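Local structure of 2',5'-phosphodiesterase 12 (Homo sapiens, 4ZKF) at residues 244-249 against 289-294; 304-309 against 344-349; 348-353 against 413-418. The protein is a member of the endonuclease/exonuclease/phosphatase family, a magnesium-binding phosphodiesterase with a DNase I-like domain that follows a smaller N-terminal domain. All coordinates share one frame; numbering follows the deposited sequence.

Contact 1: residues 244-249 against 289-294; sequences FSLLSQ and QVSVLQ
Phe244 and Leu293 meet at one end of two antiparallel strands, their side chains crossing at about a right angle. Phe244 CB lies 3.8 Å from Gln294 O, with Leu293 CB a little farther off. CG has Leu293 CD1 above one face of the ring. Phe244 CD1 sits 3.8 Å from Leu293 CB, while Gln294 O comes to the ring edge near its plane. The ring meets strand 289-294 through CG and CD1. Ile303 of the neighbouring strand packs against the same phenylalanine.

Leu246 and Leu293 share the next place along, on one face of the sheet. With CG of Leu246 anti to the backbone N (chi1 179°), its CD1 reaches 3.8 Å from Ser291 CB and also touches Leu293 CD2. On the other face, Ser248 OG rests 3.5 Å from Val292 CB and is hydrogen-bonded to Tyr339 and His250. A water bridges Gln249 NE2 and Ser291 OG.

The backbones pair through Ser245 and Gln294, which exchange two hydrogen bonds. Val292 O takes two donors. Leu247 N approaches Val292 O at 2.8 Å, nearly straight onto the carbonyl. Ser248 N, 3.2 Å from Val292 O, uses a lone pair in the carbonyl plane. Val292 N returns a bond to Ser248 O. Two residues facing one across the pair, with the register shifted by one, make this a classic beta bulge in an antiparallel sheet.

Contact 2: residues 304-309 against 344-349; sequences CVANTH and VIFCGD. With MG (magnesium ion), chain C.
Strands 304-309 and 344-349 run parallel, 15° apart, and five backbone hydrogen bonds alternate between them from Ile345 N to Asp349 N. They are the two strands of a beta-alpha-beta crossover whose helix is 317-338. The pairing is in step throughout, from Cys304 beside Val344 to His309 beside Asp349.

On the face toward that helix, Phe346 has CG anti to its backbone N (chi1 -175°), which brings the ring across to the other strand. Ala306 CB makes an off-centre CH-pi contact, 4.0 Å from the ring centroid and 3.6 Å from Phe346 CD1. Thr308 CG2 comes in obliquely, 3.6 Å from Phe346 CE1. Ile331 and Met324 of the helix also pack on this phenylalanine. Thr308 OG1 takes another direction and is hydrogen-bonded to Val287 O.

Asn307 lies on the opposite face. Its buried amide is satisfied beyond the pair: OD1 by Gln203, ND2 by Leu202 O and Gln289.

At the C-terminal ends, His309 and Asp349 extend side by side in the same direction. The imidazole and carboxylate planes are 24° apart. Both belong to the magnesium site, which Asn351 completes on the protein side. Asn154 also bonds Asp349 OD2. The magnesium ion lies in the plane of the imidazole, at its edge, 2.9 Å from His309 NE2 and 2.6 Å from Asp349 OD2.

Contact 3: residues 348-353 against 413-418; sequences GDFNST and LDYIFI. With MG (magnesium ion), chain C.
Phe350 and Phe417 meet edge to face, the edge being that of Phe417, with planes at 64° and centroids 5.0 Å apart. Phe350 holds CG anti to its carbonyl carbon (chi1 -66°), which lays the ring against Tyr415 and Phe417. Tyr415 joins them in an aromatic cluster, beside an antiparallel bridge that ends in an Asx turn. The Tyr415 ring is oblique to that of Phe350, with Tyr415 CD2 3.6 Å from Phe350 CD1. Tyr415 CB covers one face of the Phe417 ring, 3.6 Å above its plane. The backbone oxygen of Tyr415 comes to the edge of the Phe350 ring, in its plane.

Gly348 and Tyr415 exchange two backbone hydrogen bonds. Beyond them the chain turns, and Leu413 O accepts from Phe350 N at 2.8 Å and weakly from Asn351 N. The turn is closed by Asp349 OD1, which takes Asn351 N at 3.0 Å.

Asp414 OD1 comes up beside Asp349, 3.3 Å from its CB, with the two carboxylate planes 51° apart. Asp414 OD2 is held by Thr403 and His452.

Asn351 turns its amide to the magnesium ion, with OD1 as ligand at 2.8 Å, while ND2 bonds Leu310 O. Leu413 CD1 touches Asn351 OD1, and Leu413 CD2 lies alongside Thr353 CG2. The Tyr415 hydroxyl reaches past the turn and donates to Ser352 O at 2.7 Å, on a lone pair in the carbonyl plane.

Overall arrangement
All three contacts belong to one mixed sheet of the endonuclease/exonuclease/phosphatase domain, contact 3 at the loop that leaves it. Strands 244-253, 287-295, 302-309, 344-349 and 409-419 follow in that order both along the chain and from neighbour to neighbour. Contact 1 joins the first two, contact 2 the third and fourth, contact 3 the fourth and fifth. Backbone pairing of 287-295 with 302-309 links contacts 1 and 2, whose centres are 12 Å apart. Contacts 2 and 3 share Gly348 and Asp349, with centres 9 Å apart. Contacts 1 and 3 have centres 21 Å and nearest atoms about 9 Å apart. Contacts 2 and 3 together supply His309, Asp349 and Asn351 to one magnesium ion.

Contact 1: residues 244-249 against 289-294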
ATOM      1  N   PHE A 244       0.150   3.150  16.753  1.00 10.98           N
ATOM      2  CA  PHE A 244      -0.768   4.226  16.379  1.00 10.95           C
ATOM      3  C   PHE A 244      -2.225   3.791  16.346  1.00 14.59           C
ATOM      4  O   PHE A 244      -2.525   2.632  16.079  1.00 12.74           O
ATOM      5  CB  PHE A 244      -0.418   4.783  15.001  1.00 11.35           C
ATOM      6  CG  PHE A 244       0.913   5.469  14.944  1.00 12.45           C
ATOM      7  CD1 PHE A 244       1.074   6.737  15.482  1.00 11.36           C
ATOM      8  CD2 PHE A 244       2.001   4.846  14.356  1.00 16.49           C
ATOM      9  CE1 PHE A 244       2.303   7.373  15.435  1.00 15.52           C
ATOM     10  CE2 PHE A 244       3.233   5.479  14.311  1.00 17.96           C
ATOM     11  CZ  PHE A 244       3.380   6.740  14.842  1.00 17.34           C
ATOM     12  N   SER A 245      -3.125   4.735  16.588  1.00 13.44           N
ATOM     13  CA  SER A 245      -4.526   4.516  16.250  1.00 14.12           C
ATOM     14  C   SER A 245      -4.975   5.608  15.273  1.00 13.26           C
ATOM     15  O   SER A 245      -4.393   6.696  15.208  1.00 13.66           O
ATOM     16  CB  SER A 245      -5.394   4.500  17.509  1.00 14.37           C
ATOM     17  OG  SER A 245      -5.254   5.713  18.222  1.00 13.93           O
ATOM     18  N   LEU A 246      -5.998   5.314  14.485  1.00 12.51           N
ATOM     19  CA  LEU A 246      -6.488   6.281  13.517  1.00 10.98           C
ATOM     20  C   LEU A 246      -7.419   7.282  14.204  1.00 15.75           C
ATOM     21  O   LEU A 246      -8.508   6.914  14.651  1.00 14.75           O
ATOM     22  CB  LEU A 246      -7.221   5.572  12.384  1.00 11.07           C
ATOM     23  CG  LEU A 246      -7.806   6.508  11.319  1.00 13.19           C
ATOM     24  CD1 LEU A 246      -6.733   7.379  10.663  1.00 12.17           C
ATOM     25  CD2 LEU A 246      -8.563   5.717  10.273  1.00 12.83           C
ATOM     26  N   LEU A 247      -6.999   8.541  14.280  1.00 11.32           N
ATOM     27  CA  LEU A 247      -7.786   9.548  15.000  1.00 15.29           C
ATOM     28  C   LEU A 247      -8.805  10.222  14.083  1.00 16.50           C
ATOM     29  O   LEU A 247      -9.986  10.335  14.427  1.00 17.26           O
ATOM     30  CB  LEU A 247      -6.864  10.589  15.640  1.00 14.11           C
ATOM     31  CG  LEU A 247      -7.483  11.654  16.557  1.00 17.88           C
ATOM     32  CD1 LEU A 247      -8.249  11.033  17.738  1.00 14.36           C
ATOM     33  CD2 LEU A 247      -6.382  12.588  17.081  1.00 18.02           C
ATOM     34  N   SER A 248      -8.374  10.666  12.908  1.00 13.94           N
ATOM     35  CA  SER A 248      -9.326  11.276  11.980  1.00 14.02           C
ATOM     36  C   SER A 248      -8.868  11.177  10.529  1.00 13.23           C
ATOM     37  O   SER A 248      -7.694  10.914  10.264  1.00 13.16           O
ATOM     38  CB  SER A 248      -9.576  12.748  12.353  1.00 17.49           C
ATOM     39  OG  SER A 248      -8.379  13.515  12.351  1.00 15.76           O
ATOM     40  N   GLN A 249      -9.803  11.374   9.601  1.00 13.86           N
ATOM     41  CA  GLN A 249      -9.500  11.292   8.169  1.00 12.97           C
ATOM     42  C   GLN A 249      -9.970  12.541   7.463  1.00 14.87           C
ATOM     43  O   GLN A 249     -11.003  13.097   7.813  1.00 13.63           O
ATOM     44  CB  GLN A 249     -10.165  10.072   7.547  1.00 12.75           C
ATOM     45  CG  GLN A 249      -9.683   8.762   8.109  1.00 13.59           C
ATOM     46  CD  GLN A 249     -10.407   7.608   7.492  1.00 21.20           C
ATOM     47  OE1 GLN A 249     -11.407   7.129   8.035  1.00 21.64           O
ATOM     48  NE2 GLN A 249      -9.940   7.168   6.333  1.00 16.16           N
ATOM     49  N   GLN A 289      -5.231  11.416   0.214  1.00 12.21           N
ATOM     50  CA  GLN A 289      -5.573  10.727   1.432  1.00 11.10           C
ATOM     51  C   GLN A 289      -4.913  11.483   2.581  1.00 14.08           C
ATOM     52  O   GLN A 289      -3.729  11.824   2.494  1.00 11.60           O
ATOM     53  CB  GLN A 289      -5.074   9.277   1.336  1.00 15.13           C
ATOM     54  CG  GLN A 289      -5.739   8.272   2.204  1.00 16.45           C
ATOM     55  CD  GLN A 289      -5.338   6.854   1.816  1.00 13.18           C
ATOM     56  OE1 GLN A 289      -4.172   6.583   1.467  1.00 10.71           O
ATOM     57  NE2 GLN A 289      -6.306   5.945   1.865  1.00 11.91           N
ATOM     58  N   VAL A 290      -5.657  11.770   3.646  1.00 10.58           N
ATOM     59  CA  VAL A 290      -5.062  12.385   4.832  1.00 10.50           C
ATOM     60  C   VAL A 290      -5.556  11.674   6.086  1.00 14.43           C
ATOM     61  O   VAL A 290      -6.764  11.621   6.346  1.00 12.76           O
ATOM     62  CB  VAL A 290      -5.395  13.887   4.967  1.00 12.15           C
ATOM     63  CG1 VAL A 290      -4.662  14.462   6.181  1.00 11.77           C
ATOM     64  CG2 VAL A 290      -5.037  14.665   3.697  1.00 13.96           C
ATOM     65  N   SER A 291      -4.622  11.130   6.857  1.00 11.89           N
ATOM     66  CA  SER A 291      -4.970  10.373   8.051  1.00 11.03           C
ATOM     67  C   SER A 291      -4.205  10.923   9.236  1.00 11.71           C
ATOM     68  O   SER A 291      -2.975  10.939   9.209  1.00 12.94           O
ATOM     69  CB  SER A 291      -4.645   8.875   7.858  1.00 11.48           C
ATOM     70  OG  SER A 291      -5.232   8.374   6.662  1.00 12.95           O
ATOM     71  N   VAL A 292      -4.913  11.374  10.275  1.00  8.77           N
ATOM     72  CA  VAL A 292      -4.228  11.801  11.493  1.00  9.02           C
ATOM     73  C   VAL A 292      -4.164  10.644  12.470  1.00 11.28           C
ATOM     74  O   VAL A 292      -5.194  10.065  12.838  1.00 13.35           O
ATOM     75  CB  VAL A 292      -4.905  13.016  12.139  1.00 11.91           C
ATOM     76  CG1 VAL A 292      -4.283  13.309  13.484  1.00 10.32           C
ATOM     77  CG2 VAL A 292      -4.764  14.223  11.212  1.00 12.17           C
ATOM     78  N   LEU A 293      -2.941  10.303  12.867  1.00 11.74           N
ATOM     79  CA  LEU A 293      -2.670   9.162  13.717  1.00  9.06           C
ATOM     80  C   LEU A 293      -2.294   9.598  15.117  1.00 13.52           C
ATOM     81  O   LEU A 293      -1.518  10.531  15.290  1.00 11.90           O
ATOM     82  CB  LEU A 293      -1.542   8.304  13.144  1.00 11.87           C
ATOM     83  CG  LEU A 293      -1.655   7.809  11.707  1.00 10.24           C
ATOM     84  CD1 LEU A 293      -0.447   6.925  11.369  1.00 11.43           C
ATOM     85  CD2 LEU A 293      -2.957   7.054  11.552  1.00 11.69           C
ATOM     86  N   GLN A 294      -2.850   8.902  16.103  1.00 11.12           N
ATOM     87  CA  GLN A 294      -2.539   9.122  17.507  1.00 10.22           C
ATOM     88  C   GLN A 294      -1.527   8.089  17.986  1.00 11.33           C
ATOM     89  O   GLN A 294      -1.732   6.888  17.814  1.00 11.58           O
ATOM     90  CB  GLN A 294      -3.838   9.044  18.338  1.00 12.70           C
ATOM     91  CG  GLN A 294      -3.650   9.008  19.843  1.00 11.79           C
ATOM     92  CD  GLN A 294      -3.092  10.314  20.384  1.00 12.91           C
ATOM     93  OE1 GLN A 294      -3.642  11.381  20.133  1.00 14.90           O
ATOM     94  NE2 GLN A 294      -2.002  10.231  21.138  1.00 13.32           N
TER
HETATM   95  O   HOH W   1      -7.559   8.533   5.255  1.00 12.09           O

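Contact 2: residues 304-309 against 344-349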
ATOM      1  N   CYS A 304       0.331  13.820  11.079  1.00 10.52           N
ATOM      2  CA  CYS A 304      -0.557  13.971   9.930  1.00 12.40           C
ATOM      3  C   CYS A 304       0.074  13.271   8.736  1.00 13.82           C
ATOM      4  O   CYS A 304       1.093  13.722   8.216  1.00 13.06           O
ATOM      5  CB  CYS A 304      -0.809  15.462   9.637  1.00 14.51           C
ATOM      6  SG  CYS A 304      -1.883  15.811   8.224  1.00 15.35           S
ATOM      7  N   VAL A 305      -0.523  12.155   8.318  1.00 11.87           N
ATOM      8  CA  VAL A 305       0.034  11.362   7.228  1.00 10.98           C
ATOM      9  C   VAL A 305      -0.786  11.542   5.954  1.00 12.51           C
ATOM     10  O   VAL A 305      -1.968  11.162   5.890  1.00 10.79           O
ATOM     11  CB  VAL A 305       0.101   9.867   7.591  1.00 11.36           C
ATOM     12  CG1 VAL A 305       0.590   9.055   6.392  1.00  9.65           C
ATOM     13  CG2 VAL A 305       1.001   9.657   8.809  1.00 12.57           C
ATOM     14  N   ALA A 306      -0.154  12.136   4.947  1.00 11.21           N
ATOM     15  CA  ALA A 306      -0.825  12.386   3.673  1.00  9.47           C
ATOM     16  C   ALA A 306      -0.239  11.485   2.606  1.00 10.14           C
ATOM     17  O   ALA A 306       0.941  11.118   2.673  1.00 11.62           O
ATOM     18  CB  ALA A 306      -0.700  13.875   3.268  1.00 11.43           C
ATOM     19  N   ASN A 307      -1.055  11.144   1.609  1.00  9.37           N
ATOM     20  CA  ASN A 307      -0.660  10.199   0.570  1.00  8.53           C
ATOM     21  C   ASN A 307      -1.330  10.628  -0.708  1.00 10.83           C
ATOM     22  O   ASN A 307      -2.514  10.951  -0.690  1.00  8.23           O
ATOM     23  CB  ASN A 307      -1.077   8.774   0.956  1.00  8.31           C
ATOM     24  CG  ASN A 307      -0.675   7.725  -0.072  1.00 10.39           C
ATOM     25  OD1 ASN A 307       0.286   7.893  -0.830  1.00 11.34           O
ATOM     26  ND2 ASN A 307      -1.382   6.613  -0.062  1.00  9.30           N
ATOM     27  N   THR A 308      -0.597  10.664  -1.813  1.00 10.69           N
ATOM     28  CA  THR A 308      -1.246  11.010  -3.069  1.00  8.71           C
ATOM     29  C   THR A 308      -0.610  10.365  -4.290  1.00 10.99           C
ATOM     30  O   THR A 308       0.463   9.769  -4.229  1.00 11.61           O
ATOM     31  CB  THR A 308      -1.282  12.553  -3.281  1.00 11.85           C
ATOM     32  OG1 THR A 308      -2.232  12.861  -4.305  1.00 12.25           O
ATOM     33  CG2 THR A 308       0.112  13.123  -3.664  1.00 11.95           C
ATOM     34  N   HIS A 309      -1.323  10.472  -5.403  1.00 10.20           N
ATOM     35  CA  HIS A 309      -0.807  10.087  -6.711  1.00 12.03           C
ATOM     36  C   HIS A 309      -1.216  11.193  -7.650  1.00 13.36           C
ATOM     37  O   HIS A 309      -2.399  11.316  -7.958  1.00 12.25           O
ATOM     38  CB  HIS A 309      -1.385   8.744  -7.167  1.00 12.27           C
ATOM     39  CG  HIS A 309      -0.704   8.172  -8.380  1.00 11.56           C
ATOM     40  ND1 HIS A 309      -1.156   7.026  -9.001  1.00 14.06           N
ATOM     41  CD2 HIS A 309       0.384   8.572  -9.065  1.00 15.60           C
ATOM     42  CE1 HIS A 309      -0.371   6.756 -10.032  1.00 14.67           C
ATOM     43  NE2 HIS A 309       0.574   7.671 -10.095  1.00 14.05           N
ATOM     44  N   VAL A 344       3.974  16.676   9.916  1.00 16.12           N
ATOM     45  CA  VAL A 344       3.414  16.171   8.666  1.00 13.58           C
ATOM     46  C   VAL A 344       4.399  15.212   7.977  1.00 14.50           C
ATOM     47  O   VAL A 344       5.594  15.489   7.877  1.00 11.49           O
ATOM     48  CB  VAL A 344       3.052  17.348   7.707  1.00 13.85           C
ATOM     49  CG1 VAL A 344       2.831  16.850   6.281  1.00 13.30           C
ATOM     50  CG2 VAL A 344       1.822  18.097   8.224  1.00 12.73           C
ATOM     51  N   ILE A 345       3.882  14.062   7.557  1.00 10.80           N
ATOM     52  CA  ILE A 345       4.564  13.153   6.632  1.00  9.73           C
ATOM     53  C   ILE A 345       3.728  13.106   5.369  1.00 13.07           C
ATOM     54  O   ILE A 345       2.546  12.804   5.454  1.00 11.73           O
ATOM     55  CB  ILE A 345       4.680  11.736   7.216  1.00  8.70           C
ATOM     56  CG1 ILE A 345       5.487  11.764   8.499  1.00 10.59           C
ATOM     57  CG2 ILE A 345       5.280  10.750   6.197  1.00 11.14           C
ATOM     58  CD1 ILE A 345       5.348  10.481   9.317  1.00 13.90           C
ATOM     59  N   PHE A 346       4.316  13.391   4.207  1.00  8.76           N
ATOM     60  CA  PHE A 346       3.520  13.441   2.985  1.00  9.02           C
ATOM     61  C   PHE A 346       4.161  12.538   1.944  1.00 11.31           C
ATOM     62  O   PHE A 346       5.133  12.914   1.298  1.00 10.14           O
ATOM     63  CB  PHE A 346       3.369  14.907   2.535  1.00  8.66           C
ATOM     64  CG  PHE A 346       2.452  15.126   1.339  1.00 14.13           C
ATOM     65  CD1 PHE A 346       1.780  14.082   0.716  1.00  9.85           C
ATOM     66  CD2 PHE A 346       2.210  16.413   0.901  1.00 13.29           C
ATOM     67  CE1 PHE A 346       0.935  14.310  -0.379  1.00 10.65           C
ATOM     68  CE2 PHE A 346       1.371  16.671  -0.154  1.00 13.88           C
ATOM     69  CZ  PHE A 346       0.740  15.616  -0.816  1.00 10.72           C
ATOM     70  N   CYS A 347       3.594  11.335   1.820  1.00  9.88           N
ATOM     71  CA  CYS A 347       4.052  10.308   0.894  1.00  8.79           C
ATOM     72  C   CYS A 347       3.385  10.462  -0.452  1.00 11.66           C
ATOM     73  O   CYS A 347       2.266  10.969  -0.542  1.00 11.59           O
ATOM     74  CB  CYS A 347       3.737   8.910   1.444  1.00  9.37           C
ATOM     75  SG  CYS A 347       4.635   8.468   2.946  1.00 13.59           S
ATOM     76  N   GLY A 348       4.032   9.987  -1.507  1.00 10.89           N
ATOM     77  CA  GLY A 348       3.305   9.884  -2.749  1.00 10.28           C
ATOM     78  C   GLY A 348       4.121   9.558  -3.969  1.00 10.98           C
ATOM     79  O   GLY A 348       5.345   9.601  -3.956  1.00  9.36           O
ATOM     80  N   ASP A 349       3.403   9.212  -5.029  1.00 11.56           N
ATOM     81  CA  ASP A 349       3.959   9.226  -6.371  1.00 11.69           C
ATOM     82  C   ASP A 349       3.573  10.574  -6.948  1.00 13.10           C
ATOM     83  O   ASP A 349       2.414  10.782  -7.305  1.00  9.97           O
ATOM     84  CB  ASP A 349       3.405   8.078  -7.216  1.00 11.33           C
ATOM     85  CG  ASP A 349       3.926   8.094  -8.641  1.00 14.34           C
ATOM     86  OD1 ASP A 349       4.586   9.080  -9.052  1.00 12.92           O
ATOM     87  OD2 ASP A 349       3.670   7.113  -9.359  1.00 15.63           O
TER
HETATM   88 MG    MG C 702       2.933   7.535 -11.788  1.00 32.63          MG
HETATM   89  O   HOH W   2       3.536   5.046 -12.213  1.00 17.52           O

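Contact 3: residues 348-353 against 413-418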
ATOM      1  N   GLY A 348       4.032   9.987  -1.507  1.00 10.89           N
ATOM      2  CA  GLY A 348       3.305   9.884  -2.749  1.00 10.28           C
ATOM      3  C   GLY A 348       4.121   9.558  -3.969  1.00 10.98           C
ATOM      4  O   GLY A 348       5.345   9.601  -3.956  1.00  9.36           O
ATOM      5  N   ASP A 349       3.403   9.212  -5.029  1.00 11.56           N
ATOM      6  CA  ASP A 349       3.959   9.226  -6.371  1.00 11.69           C
ATOM      7  C   ASP A 349       3.573  10.574  -6.948  1.00 13.10           C
ATOM      8  O   ASP A 349       2.414  10.782  -7.305  1.00  9.97           O
ATOM      9  CB  ASP A 349       3.405   8.078  -7.216  1.00 11.33           C
ATOM     10  CG  ASP A 349       3.926   8.094  -8.641  1.00 14.34           C
ATOM     11  OD1 ASP A 349       4.586   9.080  -9.052  1.00 12.92           O
ATOM     12  OD2 ASP A 349       3.670   7.113  -9.359  1.00 15.63           O
ATOM     13  N   PHE A 350       4.539  11.491  -7.021  1.00 10.76           N
ATOM     14  CA  PHE A 350       4.234  12.865  -7.390  1.00 12.35           C
ATOM     15  C   PHE A 350       4.396  13.088  -8.885  1.00 12.89           C
ATOM     16  O   PHE A 350       4.073  14.165  -9.394  1.00 11.57           O
ATOM     17  CB  PHE A 350       5.101  13.830  -6.584  1.00 11.22           C
ATOM     18  CG  PHE A 350       4.783  13.807  -5.110  1.00 11.85           C
ATOM     19  CD1 PHE A 350       5.376  12.873  -4.277  1.00 13.36           C
ATOM     20  CD2 PHE A 350       3.841  14.668  -4.581  1.00 12.61           C
ATOM     21  CE1 PHE A 350       5.065  12.824  -2.919  1.00 12.99           C
ATOM     22  CE2 PHE A 350       3.519  14.623  -3.230  1.00 14.30           C
ATOM     23  CZ  PHE A 350       4.134  13.699  -2.398  1.00 13.92           C
ATOM     24  N   ASN A 351       4.859  12.054  -9.582  1.00 13.01           N
ATOM     25  CA  ASN A 351       5.059  12.128 -11.032  1.00 13.96           C
ATOM     26  C   ASN A 351       5.864  13.365 -11.409  1.00 12.75           C
ATOM     27  O   ASN A 351       5.624  13.968 -12.454  1.00 12.84           O
ATOM     28  CB  ASN A 351       3.713  12.135 -11.771  1.00 15.66           C
ATOM     29  CG  ASN A 351       3.227  10.744 -12.105  1.00 19.70           C
ATOM     30  OD1 ASN A 351       3.969   9.939 -12.670  1.00 21.25           O
ATOM     31  ND2 ASN A 351       1.978  10.448 -11.756  1.00 20.60           N
ATOM     32  N   SER A 352       6.813  13.725 -10.545  1.00 14.51           N
ATOM     33  CA  SER A 352       7.629  14.931 -10.702  1.00 15.18           C
ATOM     34  C   SER A 352       9.073  14.651 -10.325  1.00 16.97           C
ATOM     35  O   SER A 352       9.349  14.215  -9.206  1.00 16.53           O
ATOM     36  CB  SER A 352       7.107  16.084  -9.829  1.00 15.02           C
ATOM     37  OG  SER A 352       5.750  16.353 -10.086  1.00 24.21           O
ATOM     38  N   THR A 353       9.992  14.909 -11.252  1.00 14.09           N
ATOM     39  CA  THR A 353      11.412  14.784 -10.962  1.00 11.94           C
ATOM     40  C   THR A 353      11.922  16.014 -10.188  1.00 14.85           C
ATOM     41  O   THR A 353      11.242  17.039 -10.126  1.00 14.91           O
ATOM     42  CB  THR A 353      12.249  14.605 -12.266  1.00 17.87           C
ATOM     43  OG1 THR A 353      12.122  15.772 -13.082  1.00 18.00           O
ATOM     44  CG2 THR A 353      11.784  13.384 -13.043  1.00 15.79           C
ATOM     45  N   LEU A 413      10.397   9.891  -9.023  1.00 11.83           N
ATOM     46  CA  LEU A 413       9.019  10.409  -9.070  1.00 12.70           C
ATOM     47  C   LEU A 413       8.338  10.362  -7.710  1.00 12.29           C
ATOM     48  O   LEU A 413       7.302  11.014  -7.502  1.00 11.84           O
ATOM     49  CB  LEU A 413       8.168   9.598 -10.054  1.00 12.38           C
ATOM     50  CG  LEU A 413       8.665   9.457 -11.496  1.00 13.26           C
ATOM     51  CD1 LEU A 413       7.596   8.771 -12.343  1.00 16.47           C
ATOM     52  CD2 LEU A 413       9.020  10.831 -12.056  1.00 13.72           C
ATOM     53  N   ASP A 414       8.929   9.582  -6.805  1.00 10.87           N
ATOM     54  CA  ASP A 414       8.335   9.255  -5.510  1.00 12.13           C
ATOM     55  C   ASP A 414       9.095   9.909  -4.369  1.00 14.07           C
ATOM     56  O   ASP A 414      10.329   9.955  -4.400  1.00 12.20           O
ATOM     57  CB  ASP A 414       8.317   7.740  -5.311  1.00 10.06           C
ATOM     58  CG  ASP A 414       7.596   7.010  -6.434  1.00 13.82           C
ATOM     59  OD1 ASP A 414       6.355   6.881  -6.366  1.00 13.97           O
ATOM     60  OD2 ASP A 414       8.264   6.554  -7.391  1.00 13.99           O
ATOM     61  N   TYR A 415       8.374  10.418  -3.366  1.00  9.38           N
ATOM     62  CA  TYR A 415       9.042  11.026  -2.210  1.00  9.84           C
ATOM     63  C   TYR A 415       8.308  10.747  -0.924  1.00 12.00           C
ATOM     64  O   TYR A 415       7.099  10.540  -0.929  1.00  8.61           O
ATOM     65  CB  TYR A 415       9.172  12.545  -2.367  1.00 10.35           C
ATOM     66  CG  TYR A 415       9.765  12.966  -3.692  1.00 11.00           C
ATOM     67  CD1 TYR A 415      11.140  13.034  -3.871  1.00 10.92           C
ATOM     68  CD2 TYR A 415       8.945  13.267  -4.760  1.00 11.27           C
ATOM     69  CE1 TYR A 415      11.683  13.402  -5.096  1.00 12.42           C
ATOM     70  CE2 TYR A 415       9.466  13.631  -5.984  1.00 11.83           C
ATOM     71  CZ  TYR A 415      10.837  13.705  -6.143  1.00 12.40           C
ATOM     72  OH  TYR A 415      11.339  14.072  -7.374  1.00 14.23           O
ATOM     73  N   ILE A 416       9.051  10.742   0.180  1.00 11.89           N
ATOM     74  CA  ILE A 416       8.451  10.847   1.498  1.00  9.57           C
ATOM     75  C   ILE A 416       8.838  12.211   2.035  1.00 11.03           C
ATOM     76  O   ILE A 416       9.958  12.389   2.526  1.00 11.42           O
ATOM     77  CB  ILE A 416       8.926   9.739   2.456  1.00  9.27           C
ATOM     78  CG1 ILE A 416       8.558   8.362   1.896  1.00 11.31           C
ATOM     79  CG2 ILE A 416       8.304   9.936   3.856  1.00 11.36           C
ATOM     80  CD1 ILE A 416       9.217   7.221   2.670  1.00 10.35           C
ATOM     81  N   PHE A 417       7.945  13.192   1.897  1.00 11.02           N
ATOM     82  CA  PHE A 417       8.256  14.547   2.353  1.00 10.36           C
ATOM     83  C   PHE A 417       7.986  14.664   3.844  1.00 13.52           C
ATOM     84  O   PHE A 417       6.983  14.152   4.339  1.00  9.82           O
ATOM     85  CB  PHE A 417       7.443  15.608   1.585  1.00 10.36           C
ATOM     86  CG  PHE A 417       7.851  15.770   0.146  1.00 10.35           C
ATOM     87  CD1 PHE A 417       9.142  16.151  -0.187  1.00 12.75           C
ATOM     88  CD2 PHE A 417       6.934  15.559  -0.875  1.00 12.00           C
ATOM     89  CE1 PHE A 417       9.515  16.318  -1.517  1.00 11.61           C
ATOM     90  CE2 PHE A 417       7.297  15.722  -2.211  1.00 12.81           C
ATOM     91  CZ  PHE A 417       8.589  16.093  -2.531  1.00 10.42           C
ATOM     92  N   ILE A 418       8.889  15.318   4.565  1.00 11.46           N
ATOM     93  CA  ILE A 418       8.688  15.506   6.002  1.00 10.36           C
ATOM     94  C   ILE A 418       8.879  16.961   6.424  1.00 12.58           C
ATOM     95  O   ILE A 418       9.669  17.696   5.844  1.00 11.95           O
ATOM     96  CB  ILE A 418       9.638  14.628   6.845  1.00 11.98           C
ATOM     97  CG1 ILE A 418      11.106  14.985   6.584  1.00 10.58           C
ATOM     98  CG2 ILE A 418       9.389  13.136   6.581  1.00 11.04           C
ATOM     99  CD1 ILE A 418      12.068  14.272   7.538  1.00 13.24           C
TER
HETATM  100 MG    MG C 702       2.933   7.535 -11.788  1.00 32.63          MG
HETATM  101  O   HOH W   2       3.536   5.046 -12.213  1.00 17.52           O